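Local coordinates for protein arginyl-tRNA synthetase, putative (Plasmodium falciparum, PDB 5JLD) that probably joins L-arginine to its cognate tRNA at the expense of ATP, as a class I aminoacyl-tRNA synthetase of the malaria parasite, at residues A[411-416]-A[435-440]; A[446-451]-A[466-471]; A[481-486]-A[577-582]; A[517-522]-A[543-548]. All coordinates share one frame; numbering follows the deposited sequence.

Contact 1: A[411-416]-A[435-440]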
loop_
_atom_site.group_PDB
_atom_site.type_symbol
_atom_site.label_atom_id
_atom_site.label_comp_id
_atom_site.label_asym_id
_atom_site.label_seq_id
_atom_site.Cartn_x
_atom_site.Cartn_y
_atom_site.Cartn_z
ATOM N N ARG A 411 -25.269 -8.939 -4.793
ATOM C CA ARG A 411 -25.690 -7.535 -4.809
ATOM C C ARG A 411 -25.250 -6.767 -6.083
ATOM O O ARG A 411 -26.051 -6.044 -6.712
ATOM C CB ARG A 411 -25.156 -6.824 -3.562
ATOM C CG ARG A 411 -26.079 -6.878 -2.358
ATOM C CD ARG A 411 -27.204 -5.858 -2.504
ATOM N NE ARG A 411 -26.802 -4.529 -2.048
ATOM N N ALA A 412 -23.978 -6.926 -6.455
ATOM C CA ALA A 412 -23.427 -6.267 -7.633
ATOM C C ALA A 412 -24.138 -6.733 -8.898
ATOM O O ALA A 412 -24.487 -5.922 -9.747
ATOM C CB ALA A 412 -21.931 -6.519 -7.744
ATOM N N LYS A 413 -24.352 -8.038 -9.018
ATOM C CA LYS A 413 -25.056 -8.582 -10.167
ATOM C C LYS A 413 -26.474 -8.030 -10.241
ATOM O O LYS A 413 -26.938 -7.658 -11.312
ATOM C CB LYS A 413 -25.108 -10.108 -10.122
ATOM C CG LYS A 413 -26.082 -10.664 -11.145
ATOM C CD LYS A 413 -26.203 -12.162 -11.074
ATOM C CE LYS A 413 -24.960 -12.829 -11.601
ATOM N NZ LYS A 413 -25.155 -14.305 -11.682
ATOM N N ARG A 414 -27.156 -7.987 -9.099
ATOM C CA ARG A 414 -28.500 -7.406 -9.020
ATOM C C ARG A 414 -28.526 -5.966 -9.552
ATOM O O ARG A 414 -29.316 -5.620 -10.456
ATOM C CB ARG A 414 -29.004 -7.452 -7.573
ATOM C CG ARG A 414 -30.218 -6.586 -7.279
ATOM C CD ARG A 414 -30.623 -6.703 -5.812
ATOM N NE ARG A 414 -30.797 -5.397 -5.180
ATOM C CZ ARG A 414 -30.735 -5.185 -3.868
ATOM N NH1 ARG A 414 -30.495 -6.194 -3.040
ATOM N NH2 ARG A 414 -30.907 -3.961 -3.385
ATOM N N ASP A 415 -27.649 -5.130 -9.002
ATOM C CA ASP A 415 -27.594 -3.741 -9.437
ATOM C C ASP A 415 -27.287 -3.652 -10.935
ATOM O O ASP A 415 -27.896 -2.856 -11.662
ATOM C CB ASP A 415 -26.557 -2.967 -8.625
ATOM C CG ASP A 415 -26.817 -3.048 -7.129
ATOM O OD1 ASP A 415 -27.999 -3.178 -6.733
ATOM O OD2 ASP A 415 -25.842 -2.992 -6.350
ATOM N N LEU A 416 -26.372 -4.506 -11.389
ATOM C CA LEU A 416 -25.925 -4.524 -12.779
ATOM C C LEU A 416 -27.048 -4.870 -13.758
ATOM O O LEU A 416 -27.299 -4.121 -14.692
ATOM C CB LEU A 416 -24.763 -5.504 -12.952
ATOM C CG LEU A 416 -24.221 -5.675 -14.374
ATOM C CD1 LEU A 416 -23.831 -4.332 -14.964
ATOM C CD2 LEU A 416 -23.038 -6.626 -14.400
ATOM N N ASP A 435 -19.968 -13.257 -19.705
ATOM C CA ASP A 435 -20.138 -14.017 -18.474
ATOM C C ASP A 435 -20.468 -13.043 -17.351
ATOM O O ASP A 435 -19.572 -12.387 -16.809
ATOM C CB ASP A 435 -18.869 -14.820 -18.162
ATOM C CG ASP A 435 -18.939 -15.561 -16.830
ATOM O OD1 ASP A 435 -20.043 -15.702 -16.260
ATOM O OD2 ASP A 435 -17.877 -16.017 -16.357
ATOM N N ILE A 436 -21.753 -12.944 -17.013
ATOM C CA ILE A 436 -22.225 -11.961 -16.039
ATOM C C ILE A 436 -21.739 -12.300 -14.636
ATOM O O ILE A 436 -21.500 -11.410 -13.823
ATOM C CB ILE A 436 -23.768 -11.853 -16.033
ATOM C CG1 ILE A 436 -24.292 -11.508 -17.430
ATOM C CG2 ILE A 436 -24.233 -10.789 -15.044
ATOM C CD1 ILE A 436 -23.744 -10.203 -17.983
ATOM N N ASP A 437 -21.576 -13.587 -14.362
ATOM C CA ASP A 437 -21.093 -14.030 -13.058
ATOM C C ASP A 437 -19.688 -13.520 -12.759
ATOM O O ASP A 437 -19.469 -12.868 -11.736
ATOM C CB ASP A 437 -21.130 -15.556 -12.976
ATOM C CG ASP A 437 -22.542 -16.087 -12.969
ATOM O OD1 ASP A 437 -23.430 -15.353 -12.500
ATOM O OD2 ASP A 437 -22.771 -17.224 -13.435
ATOM N N GLN A 438 -18.746 -13.804 -13.657
ATOM C CA GLN A 438 -17.354 -13.393 -13.468
ATOM C C GLN A 438 -17.262 -11.887 -13.376
ATOM O O GLN A 438 -16.512 -11.352 -12.565
ATOM C CB GLN A 438 -16.460 -13.898 -14.606
ATOM N N LEU A 439 -18.037 -11.208 -14.216
ATOM C CA LEU A 439 -18.060 -9.750 -14.231
ATOM C C LEU A 439 -18.537 -9.195 -12.894
ATOM O O LEU A 439 -17.926 -8.275 -12.344
ATOM C CB LEU A 439 -18.948 -9.236 -15.370
ATOM C CG LEU A 439 -19.086 -7.714 -15.481
ATOM C CD1 LEU A 439 -17.753 -7.078 -15.845
ATOM C CD2 LEU A 439 -20.142 -7.333 -16.508
ATOM N N SER A 440 -19.627 -9.763 -12.385
ATOM C CA SER A 440 -20.174 -9.377 -11.086
ATOM C C SER A 440 -19.160 -9.595 -9.962
ATOM O O SER A 440 -18.972 -8.729 -9.107
ATOM C CB SER A 440 -21.454 -10.162 -10.788
ATOM O OG SER A 440 -22.413 -9.992 -11.816
#
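With CG anti to its backbone N (chi1 168°) and a bend at chi3, K413 reaches across toward helix 436-453, crosses the D437 side chain obliquely and brings its ammonium group to that carboxylate. D437 itself leaves its helix on the far side, but chi1 of -68° sets CG beside the backbone N and swings OD1 round to K413 NZ. The two ions form a salt bridge on the solvent side of the contact, where D437 is exposed; the modelled separation is too short to be taken literally, so their exact places remain uncertain. In the conformer described, S440 OG lies 3.2 Å from K413 CB. That hydroxyl donates to I436 O at 2.6 Å from above the carbonyl plane, and the same oxygen also accepts from S440 N. The local segments of helices 401-420 and 436-453 cross at 114°, their axes 9.2 Å apart, in the helical region that follows the parallel-sheet catalytic core, consistent with the stem-contact fold of class I synthetases. On the buried flank L416, its CG anti to the backbone N, lays CD2 3.7 Å from L439 CD2, and the same methyl reaches I436 CG2 more loosely. L439 also touches I590 and L593 near the C-terminus.

Contact 2: A[446-451]-A[466-471]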
loop_
_atom_site.group_PDB
_atom_site.type_symbol
_atom_site.label_atom_id
_atom_site.label_comp_id
_atom_site.label_asym_id
_atom_site.label_seq_id
_atom_site.Cartn_x
_atom_site.Cartn_y
_atom_site.Cartn_z
ATOM N N SER A 446 -13.413 -5.691 -6.647
ATOM C CA SER A 446 -12.873 -4.346 -6.872
ATOM C C SER A 446 -13.473 -3.321 -5.910
ATOM O O SER A 446 -12.754 -2.476 -5.354
ATOM C CB SER A 446 -13.118 -3.914 -8.317
ATOM O OG SER A 446 -12.260 -4.603 -9.209
ATOM N N ALA A 447 -14.785 -3.424 -5.705
ATOM C CA ALA A 447 -15.523 -2.524 -4.829
ATOM C C ALA A 447 -15.055 -2.638 -3.388
ATOM O O ALA A 447 -14.786 -1.631 -2.735
ATOM C CB ALA A 447 -17.028 -2.800 -4.923
ATOM N N ILE A 448 -14.975 -3.866 -2.894
ATOM C CA ILE A 448 -14.452 -4.143 -1.556
ATOM C C ILE A 448 -13.060 -3.545 -1.376
ATOM O O ILE A 448 -12.778 -2.846 -0.368
ATOM C CB ILE A 448 -14.395 -5.680 -1.279
ATOM C CG1 ILE A 448 -15.805 -6.251 -1.086
ATOM C CG2 ILE A 448 -13.516 -5.997 -0.070
ATOM C CD1 ILE A 448 -15.829 -7.742 -0.731
ATOM N N LYS A 449 -12.189 -3.810 -2.354
ATOM C CA LYS A 449 -10.804 -3.339 -2.243
ATOM C C LYS A 449 -10.736 -1.824 -2.181
ATOM O O LYS A 449 -10.045 -1.275 -1.310
ATOM C CB LYS A 449 -9.937 -3.861 -3.398
ATOM C CG LYS A 449 -9.693 -5.377 -3.350
ATOM C CD LYS A 449 -8.644 -5.796 -4.357
ATOM C CE LYS A 449 -8.469 -7.319 -4.431
ATOM N NZ LYS A 449 -7.332 -7.635 -5.358
ATOM N N TYR A 450 -11.444 -1.148 -3.096
ATOM C CA TYR A 450 -11.441 0.321 -3.107
ATOM C C TYR A 450 -12.020 0.903 -1.829
ATOM O O TYR A 450 -11.440 1.819 -1.245
ATOM C CB TYR A 450 -12.228 0.903 -4.293
ATOM C CG TYR A 450 -12.177 2.418 -4.293
ATOM C CD1 TYR A 450 -11.047 3.089 -4.761
ATOM C CD2 TYR A 450 -13.243 3.178 -3.813
ATOM C CE1 TYR A 450 -10.975 4.464 -4.758
ATOM C CE2 TYR A 450 -13.187 4.566 -3.805
ATOM C CZ TYR A 450 -12.050 5.203 -4.284
ATOM O OH TYR A 450 -11.971 6.574 -4.280
ATOM N N PHE A 451 -13.159 0.366 -1.394
ATOM C CA PHE A 451 -13.844 0.930 -0.244
ATOM C C PHE A 451 -12.950 0.799 0.963
ATOM O O PHE A 451 -12.934 1.683 1.814
ATOM C CB PHE A 451 -15.188 0.257 0.020
ATOM C CG PHE A 451 -16.124 1.087 0.868
ATOM C CD1 PHE A 451 -16.792 2.183 0.327
ATOM C CD2 PHE A 451 -16.335 0.775 2.207
ATOM C CE1 PHE A 451 -17.668 2.951 1.107
ATOM C CE2 PHE A 451 -17.205 1.531 2.991
ATOM C CZ PHE A 451 -17.872 2.624 2.442
ATOM N N ASP A 466 -24.264 -1.547 0.663
ATOM C CA ASP A 466 -24.985 -0.420 0.076
ATOM C C ASP A 466 -24.026 0.732 -0.240
ATOM O O ASP A 466 -23.986 1.238 -1.363
ATOM C CB ASP A 466 -26.095 0.056 1.014
ATOM C CG ASP A 466 -27.284 -0.891 1.044
ATOM O OD1 ASP A 466 -27.373 -1.776 0.165
ATOM O OD2 ASP A 466 -28.126 -0.750 1.955
ATOM N N ASN A 467 -23.244 1.121 0.759
ATOM C CA ASN A 467 -22.269 2.182 0.613
ATOM C C ASN A 467 -21.197 1.858 -0.421
ATOM O O ASN A 467 -20.802 2.729 -1.196
ATOM C CB ASN A 467 -21.608 2.477 1.961
ATOM C CG ASN A 467 -22.580 3.046 2.971
ATOM O OD1 ASN A 467 -23.628 3.583 2.607
ATOM N ND2 ASN A 467 -22.243 2.927 4.250
ATOM N N MET A 468 -20.724 0.613 -0.443
ATOM C CA MET A 468 -19.588 0.310 -1.304
ATOM C C MET A 468 -19.999 0.026 -2.751
ATOM O O MET A 468 -19.199 0.186 -3.664
ATOM C CB MET A 468 -18.779 -0.864 -0.747
ATOM C CG MET A 468 -19.382 -2.230 -0.989
ATOM S SD MET A 468 -18.167 -3.528 -0.703
ATOM C CE MET A 468 -19.231 -4.973 -0.663
ATOM N N LEU A 469 -21.245 -0.366 -2.979
ATOM C CA LEU A 469 -21.652 -0.706 -4.338
ATOM C C LEU A 469 -22.413 0.426 -5.046
ATOM O O LEU A 469 -22.847 0.269 -6.184
ATOM C CB LEU A 469 -22.482 -1.995 -4.323
ATOM C CG LEU A 469 -21.690 -3.220 -3.854
ATOM C CD1 LEU A 469 -22.584 -4.441 -3.649
ATOM C CD2 LEU A 469 -20.580 -3.553 -4.836
ATOM N N ASN A 470 -22.534 1.572 -4.380
ATOM C CA ASN A 470 -23.251 2.724 -4.919
ATOM C C ASN A 470 -22.553 3.319 -6.146
ATOM O O ASN A 470 -21.509 3.973 -6.035
ATOM C CB ASN A 470 -23.413 3.787 -3.830
ATOM C CG ASN A 470 -24.338 4.923 -4.236
ATOM O OD1 ASN A 470 -24.714 5.066 -5.402
ATOM N ND2 ASN A 470 -24.704 5.746 -3.264
ATOM N N VAL A 471 -23.146 3.101 -7.315
ATOM C CA VAL A 471 -22.566 3.579 -8.567
ATOM C C VAL A 471 -22.434 5.115 -8.564
ATOM O O VAL A 471 -21.652 5.676 -9.326
ATOM C CB VAL A 471 -23.412 3.113 -9.792
ATOM C CG1 VAL A 471 -24.673 3.961 -9.943
ATOM C CG2 VAL A 471 -22.590 3.154 -11.066
HETATM O O HOH W 1 -16.455 0.440 -3.132
#
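The phenyl ring of F451 takes M468 over one face, with M468 CB 4.0 Å from the ring centroid and 27° off the ring normal, a CH-pi contact. N467 comes to the outer end of the same ring obliquely, its CB 3.8 Å from F451 CZ and its amide plane tilted 29° from the ring. Y461 also touches the phenyl group. While M468 CB stays over the ring, chi1 of 78° puts CG in the crowded position between backbone N and carbonyl carbon and sends the extended chain along I448, the two pointing the same way, until M468 SD lies 3.6 Å from I448 CG1. This is where the long helix 436-453 receives the short helix 465-469, just ahead of helix 476-492, on the passage from the catalytic region to the helical anticodon-binding part. A447 packs beside this with its one methyl: A447 CB meets L469 CD2 at 3.6 Å, and I477 of helix 476-492 packs on both residues. No direct hydrogen bond joins the segments. A single water instead donates to A447 O at 2.7 Å and to M468 O at 2.8 Å, fastening carbonyl to carbonyl. A447 O is thereby gripped twice, since it also accepts the helical N-H of F451.

Contact 3: A[481-486]-A[577-582]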
loop_
_atom_site.group_PDB
_atom_site.type_symbol
_atom_site.label_atom_id
_atom_site.label_comp_id
_atom_site.label_asym_id
_atom_site.label_seq_id
_atom_site.Cartn_x
_atom_site.Cartn_y
_atom_site.Cartn_z
ATOM N N TYR A 481 -16.824 2.494 -13.670
ATOM C CA TYR A 481 -17.663 3.005 -14.747
ATOM C C TYR A 481 -17.040 4.226 -15.409
ATOM O O TYR A 481 -17.208 4.429 -16.615
ATOM C CB TYR A 481 -19.075 3.306 -14.239
ATOM C CG TYR A 481 -19.937 2.078 -14.353
ATOM C CD1 TYR A 481 -19.895 1.094 -13.378
ATOM C CD2 TYR A 481 -20.746 1.868 -15.465
ATOM C CE1 TYR A 481 -20.657 -0.054 -13.486
ATOM C CE2 TYR A 481 -21.521 0.726 -15.582
ATOM C CZ TYR A 481 -21.471 -0.234 -14.584
ATOM O OH TYR A 481 -22.225 -1.382 -14.675
ATOM N N GLY A 482 -16.292 5.010 -14.639
ATOM C CA GLY A 482 -15.539 6.113 -15.212
ATOM C C GLY A 482 -14.569 5.591 -16.253
ATOM O O GLY A 482 -14.482 6.101 -17.392
ATOM N N TYR A 483 -13.859 4.535 -15.865
ATOM C CA TYR A 483 -12.894 3.916 -16.762
ATOM C C TYR A 483 -13.541 3.404 -18.058
ATOM O O TYR A 483 -13.034 3.656 -19.180
ATOM C CB TYR A 483 -12.169 2.769 -16.062
ATOM C CG TYR A 483 -11.141 2.138 -16.956
ATOM C CD1 TYR A 483 -9.921 2.769 -17.197
ATOM C CD2 TYR A 483 -11.397 0.930 -17.590
ATOM C CE1 TYR A 483 -8.974 2.194 -18.022
ATOM C CE2 TYR A 483 -10.459 0.352 -18.422
ATOM C CZ TYR A 483 -9.250 0.984 -18.635
ATOM O OH TYR A 483 -8.322 0.399 -19.466
ATOM N N SER A 484 -14.652 2.684 -17.911
ATOM C CA SER A 484 -15.346 2.164 -19.090
ATOM C C SER A 484 -15.876 3.299 -19.980
ATOM O O SER A 484 -15.930 3.161 -21.202
ATOM C CB SER A 484 -16.493 1.232 -18.689
ATOM O OG SER A 484 -17.448 1.903 -17.890
ATOM N N ARG A 485 -16.273 4.418 -19.380
ATOM C CA ARG A 485 -16.698 5.575 -20.181
ATOM C C ARG A 485 -15.528 6.108 -21.019
ATOM O O ARG A 485 -15.649 6.347 -22.250
ATOM C CB ARG A 485 -17.255 6.684 -19.288
ATOM C CG ARG A 485 -18.665 6.434 -18.758
ATOM C CD ARG A 485 -19.118 7.562 -17.828
ATOM N N ILE A 486 -14.387 6.285 -20.353
ATOM C CA ILE A 486 -13.210 6.769 -21.064
ATOM C C ILE A 486 -12.841 5.815 -22.212
ATOM O O ILE A 486 -12.445 6.276 -23.287
ATOM C CB ILE A 486 -12.017 6.955 -20.119
ATOM C CG1 ILE A 486 -12.392 7.909 -18.994
ATOM C CG2 ILE A 486 -10.813 7.526 -20.863
ATOM C CD1 ILE A 486 -11.259 8.202 -18.060
ATOM N N LEU A 577 -3.405 6.006 -17.155
ATOM C CA LEU A 577 -3.116 6.309 -15.762
ATOM C C LEU A 577 -4.193 5.735 -14.831
ATOM O O LEU A 577 -3.892 5.209 -13.758
ATOM C CB LEU A 577 -2.983 7.822 -15.562
ATOM C CG LEU A 577 -2.559 8.327 -14.181
ATOM C CD1 LEU A 577 -1.256 7.619 -13.716
ATOM C CD2 LEU A 577 -2.388 9.857 -14.204
ATOM N N LEU A 578 -5.445 5.853 -15.242
ATOM C CA LEU A 578 -6.557 5.338 -14.457
ATOM C C LEU A 578 -6.442 3.814 -14.311
ATOM O O LEU A 578 -6.588 3.282 -13.213
ATOM C CB LEU A 578 -7.876 5.697 -15.105
ATOM C CG LEU A 578 -9.130 5.477 -14.265
ATOM C CD1 LEU A 578 -8.891 5.915 -12.835
ATOM C CD2 LEU A 578 -10.300 6.263 -14.882
ATOM N N LYS A 579 -6.172 3.140 -15.431
ATOM C CA LYS A 579 -5.951 1.689 -15.450
ATOM C C LYS A 579 -4.863 1.301 -14.454
ATOM O O LYS A 579 -5.090 0.467 -13.561
ATOM C CB LYS A 579 -5.573 1.229 -16.855
ATOM C CG LYS A 579 -5.302 -0.262 -17.007
ATOM C CD LYS A 579 -4.663 -0.539 -18.363
ATOM C CE LYS A 579 -4.142 -1.963 -18.474
ATOM N NZ LYS A 579 -5.225 -2.886 -18.899
ATOM N N LEU A 580 -3.697 1.937 -14.597
ATOM C CA LEU A 580 -2.568 1.666 -13.710
ATOM C C LEU A 580 -2.941 1.874 -12.234
ATOM O O LEU A 580 -2.663 1.013 -11.396
ATOM C CB LEU A 580 -1.362 2.532 -14.092
ATOM C CG LEU A 580 -0.133 2.434 -13.195
ATOM C CD1 LEU A 580 0.299 0.969 -13.084
ATOM C CD2 LEU A 580 1.000 3.262 -13.773
ATOM N N CYS A 581 -3.585 2.999 -11.925
ATOM C CA CYS A 581 -4.011 3.299 -10.552
ATOM C C CYS A 581 -4.933 2.214 -10.002
ATOM O O CYS A 581 -4.824 1.827 -8.833
ATOM C CB CYS A 581 -4.737 4.648 -10.481
ATOM S SG CYS A 581 -3.692 6.146 -10.539
ATOM N N MET A 582 -5.859 1.761 -10.848
ATOM C CA MET A 582 -6.832 0.767 -10.468
ATOM C C MET A 582 -6.117 -0.533 -10.105
ATOM O O MET A 582 -6.376 -1.110 -9.055
ATOM C CB MET A 582 -7.839 0.531 -11.598
ATOM C CG MET A 582 -8.942 1.561 -11.674
ATOM S SD MET A 582 -10.002 1.321 -13.117
ATOM C CE MET A 582 -11.069 0.015 -12.561
#
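Y483 does most of the work between helices 476-492 and 564-584, two helices of the region assigned to the DALR anticodon-binding family, whose local segments run roughly antiparallel, at 151°, with axes 10.5 Å apart. Its CG stands anti to the backbone N (chi1 -178°), so the phenol reaches straight across to the facing helix. L578 and the ring slide past each other in opposite directions: L578 CG meets the ring edge near its plane, 4.1 Å from Y483 CD1, while L578 CD2 goes on to Y483 CA and, 3.8 Å away, to I486 CD1. K579, an exposed residue, closes the solvent side. Its CB touches Y483 CE1 obliquely at 3.7 Å, and its aliphatic chain runs beside the phenol as far as CD, 3.9 Å from Y483 OH, before a turn at chi4 (85°) takes the ammonium group away from the tyrosine, toward a weak, long ion pair with E583. M582 SD approaches the ring obliquely, 4.7 Å from the Y483 centroid, a Met-aromatic contact. K575 and P589 also touch the tyrosine. Since no hydrogen bond or salt bridge crosses between the segments, the pairing depends on the fit of apolar carbon and sulfur round one ring, with the lysine contributing chiefly its methylenes.

Contact 4: A[517-522]-A[543-548]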
loop_
_atom_site.group_PDB
_atom_site.type_symbol
_atom_site.label_atom_id
_atom_site.label_comp_id
_atom_site.label_asym_id
_atom_site.label_seq_id
_atom_site.Cartn_x
_atom_site.Cartn_y
_atom_site.Cartn_z
ATOM N N LEU A 517 -1.648 18.778 -15.015
ATOM C CA LEU A 517 -1.018 18.918 -13.714
ATOM C C LEU A 517 -1.250 17.671 -12.863
ATOM O O LEU A 517 -0.296 17.045 -12.351
ATOM C CB LEU A 517 -1.559 20.149 -12.981
ATOM C CG LEU A 517 -1.127 20.268 -11.513
ATOM C CD1 LEU A 517 0.382 20.402 -11.430
ATOM C CD2 LEU A 517 -1.812 21.444 -10.798
ATOM N N HIS A 518 -2.522 17.311 -12.722
ATOM C CA HIS A 518 -2.844 16.197 -11.874
ATOM C C HIS A 518 -2.113 14.935 -12.345
ATOM O O HIS A 518 -1.535 14.211 -11.537
ATOM C CB HIS A 518 -4.339 15.953 -11.813
ATOM C CG HIS A 518 -4.732 15.076 -10.662
ATOM N ND1 HIS A 518 -4.691 15.513 -9.355
ATOM C CD2 HIS A 518 -5.121 13.779 -10.613
ATOM C CE1 HIS A 518 -5.068 14.534 -8.551
ATOM N NE2 HIS A 518 -5.328 13.468 -9.290
ATOM N N ILE A 519 -2.105 14.710 -13.654
ATOM C CA ILE A 519 -1.367 13.588 -14.205
ATOM C C ILE A 519 0.111 13.645 -13.801
ATOM O O ILE A 519 0.683 12.643 -13.387
ATOM C CB ILE A 519 -1.484 13.554 -15.724
ATOM C CG1 ILE A 519 -2.918 13.208 -16.120
ATOM C CG2 ILE A 519 -0.492 12.567 -16.311
ATOM C CD1 ILE A 519 -3.222 13.484 -17.601
ATOM N N LEU A 520 0.719 14.824 -13.868
ATOM C CA LEU A 520 2.142 14.915 -13.551
ATOM C C LEU A 520 2.429 14.873 -12.039
ATOM O O LEU A 520 3.594 14.816 -11.633
ATOM C CB LEU A 520 2.742 16.191 -14.161
ATOM C CG LEU A 520 2.736 16.229 -15.689
ATOM C CD1 LEU A 520 3.072 17.633 -16.174
ATOM C CD2 LEU A 520 3.698 15.173 -16.271
ATOM N N LYS A 521 1.382 14.918 -11.212
ATOM C CA LYS A 521 1.568 14.772 -9.761
ATOM C C LYS A 521 1.819 13.320 -9.313
ATOM O O LYS A 521 2.204 13.084 -8.174
ATOM C CB LYS A 521 0.357 15.306 -9.005
ATOM C CG LYS A 521 0.177 16.830 -9.038
ATOM C CD LYS A 521 -0.963 17.234 -8.108
ATOM C CE LYS A 521 -1.160 18.732 -8.076
ATOM N NZ LYS A 521 -2.289 19.061 -7.157
ATOM N N PHE A 522 1.574 12.368 -10.208
ATOM C CA PHE A 522 1.619 10.936 -9.898
ATOM C C PHE A 522 2.880 10.533 -9.088
ATOM O O PHE A 522 2.748 9.908 -8.051
ATOM C CB PHE A 522 1.497 10.129 -11.209
ATOM C CG PHE A 522 1.160 8.669 -11.015
ATOM C CD1 PHE A 522 0.146 8.282 -10.162
ATOM C CD2 PHE A 522 1.849 7.683 -11.717
ATOM C CE1 PHE A 522 -0.179 6.936 -9.995
ATOM C CE2 PHE A 522 1.529 6.339 -11.566
ATOM C CZ PHE A 522 0.512 5.960 -10.696
ATOM N N TYR A 543 -9.291 9.040 -7.460
ATOM C CA TYR A 543 -10.601 9.661 -7.458
ATOM C C TYR A 543 -10.454 11.042 -8.085
ATOM O O TYR A 543 -11.238 11.428 -8.969
ATOM C CB TYR A 543 -11.173 9.753 -6.034
ATOM C CG TYR A 543 -12.574 10.329 -5.974
ATOM C CD1 TYR A 543 -13.679 9.545 -6.287
ATOM C CD2 TYR A 543 -12.792 11.652 -5.603
ATOM C CE1 TYR A 543 -14.959 10.054 -6.240
ATOM C CE2 TYR A 543 -14.084 12.185 -5.556
ATOM C CZ TYR A 543 -15.160 11.377 -5.878
ATOM O OH TYR A 543 -16.439 11.875 -5.829
ATOM N N ASP A 544 -9.412 11.765 -7.683
ATOM C CA ASP A 544 -9.339 13.142 -8.147
ATOM C C ASP A 544 -9.107 13.081 -9.638
ATOM O O ASP A 544 -9.704 13.869 -10.383
ATOM C CB ASP A 544 -8.265 13.936 -7.405
ATOM C CG ASP A 544 -8.604 14.108 -5.922
ATOM O OD1 ASP A 544 -9.780 13.860 -5.538
ATOM O OD2 ASP A 544 -7.713 14.487 -5.135
ATOM N N LEU A 545 -8.355 12.064 -10.085
ATOM C CA LEU A 545 -8.067 11.965 -11.505
ATOM C C LEU A 545 -9.389 11.904 -12.262
ATOM O O LEU A 545 -9.603 12.633 -13.246
ATOM C CB LEU A 545 -7.206 10.757 -11.815
ATOM C CG LEU A 545 -6.966 10.497 -13.300
ATOM C CD1 LEU A 545 -6.303 11.700 -13.956
ATOM C CD2 LEU A 545 -6.107 9.236 -13.472
ATOM N N THR A 546 -10.314 11.107 -11.744
ATOM C CA THR A 546 -11.557 10.919 -12.458
ATOM C C THR A 546 -12.309 12.245 -12.480
ATOM O O THR A 546 -12.754 12.677 -13.547
ATOM C CB THR A 546 -12.415 9.764 -11.847
ATOM O OG1 THR A 546 -13.036 10.187 -10.629
ATOM C CG2 THR A 546 -11.538 8.531 -11.581
ATOM N N THR A 547 -12.379 12.955 -11.355
ATOM C CA THR A 547 -13.257 14.137 -11.348
ATOM C C THR A 547 -12.645 15.234 -12.201
ATOM O O THR A 547 -13.336 15.883 -13.008
ATOM C CB THR A 547 -13.516 14.668 -9.940
ATOM O OG1 THR A 547 -12.272 15.039 -9.342
ATOM C CG2 THR A 547 -14.227 13.607 -9.071
ATOM N N THR A 548 -11.341 15.426 -12.035
ATOM C CA THR A 548 -10.628 16.371 -12.867
ATOM C C THR A 548 -10.943 16.042 -14.317
ATOM O O THR A 548 -11.312 16.944 -15.094
ATOM C CB THR A 548 -9.123 16.331 -12.612
ATOM O OG1 THR A 548 -8.883 16.643 -11.238
ATOM C CG2 THR A 548 -8.399 17.350 -13.494
#
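Contact between segments 517-522 and 543-548 is tight round one imidazole and slack at its margins. H518, with CG anti to the backbone N (chi1 -164°), sets the CE1/NE2 end of its ring against D544 and L545 on the opposing helix: H518 CE1 lies 3.4 Å from D544 CB, and H518 CD2 sits 3.6 Å from L545 CA. H518 NE2 has its hydrogen bond with a residue flanking the segments, so its approach to L545 N, at 3.4 Å and a poor angle, is packing only. Further contacts are looser. I519 CG1 only grazes L545 CD1 at 4.3 Å on the buried flank, and T548 OG1 stays 4.5 Å from H518 CG, its hydroxyl being committed to D544 O within its own helix. On the more open side the D544 carboxylate turns 58° from the imidazole plane, with D544 OD2 4.9 Å from H518 NE2; at that range a negative charge could favour protonation slightly, though the structure does not establish the protonation state. The pair belongs to the helical anticodon-binding bundle. Y541, one turn back on helix 536-556, stacks on the H518 ring and hydrogen-bonds H518 O, while I519 rests on L106 of helix 99-108 and L545 is backed by L577 of helix 564-584.

How the contacts relate
Contacts 2 and 3 are the buried pair; contacts 1 and 4 are only partly so. Helix 436-453 serves contacts 1 and 2, which meet where L469 packs on R411 and D415. Contact 4 is nested in the chain loop closed by contact 3, and the two merge where L577, L580 and C581 pack against F522. Y481 of contact 3 touches L416 of contact 1 and V471 of contact 2, and Y450 of contact 2 reaches Y543; contacts 1 and 4 remain about 17 Å apart at their nearest atoms. Chemistry follows place: a roughly placed lysine-aspartate pair beside leucine packing in contact 1, a water between carbonyls in contact 2, apolar and sulfur-aromatic packing in contact 3, an imidazole laid against the opposing helix in contact 4.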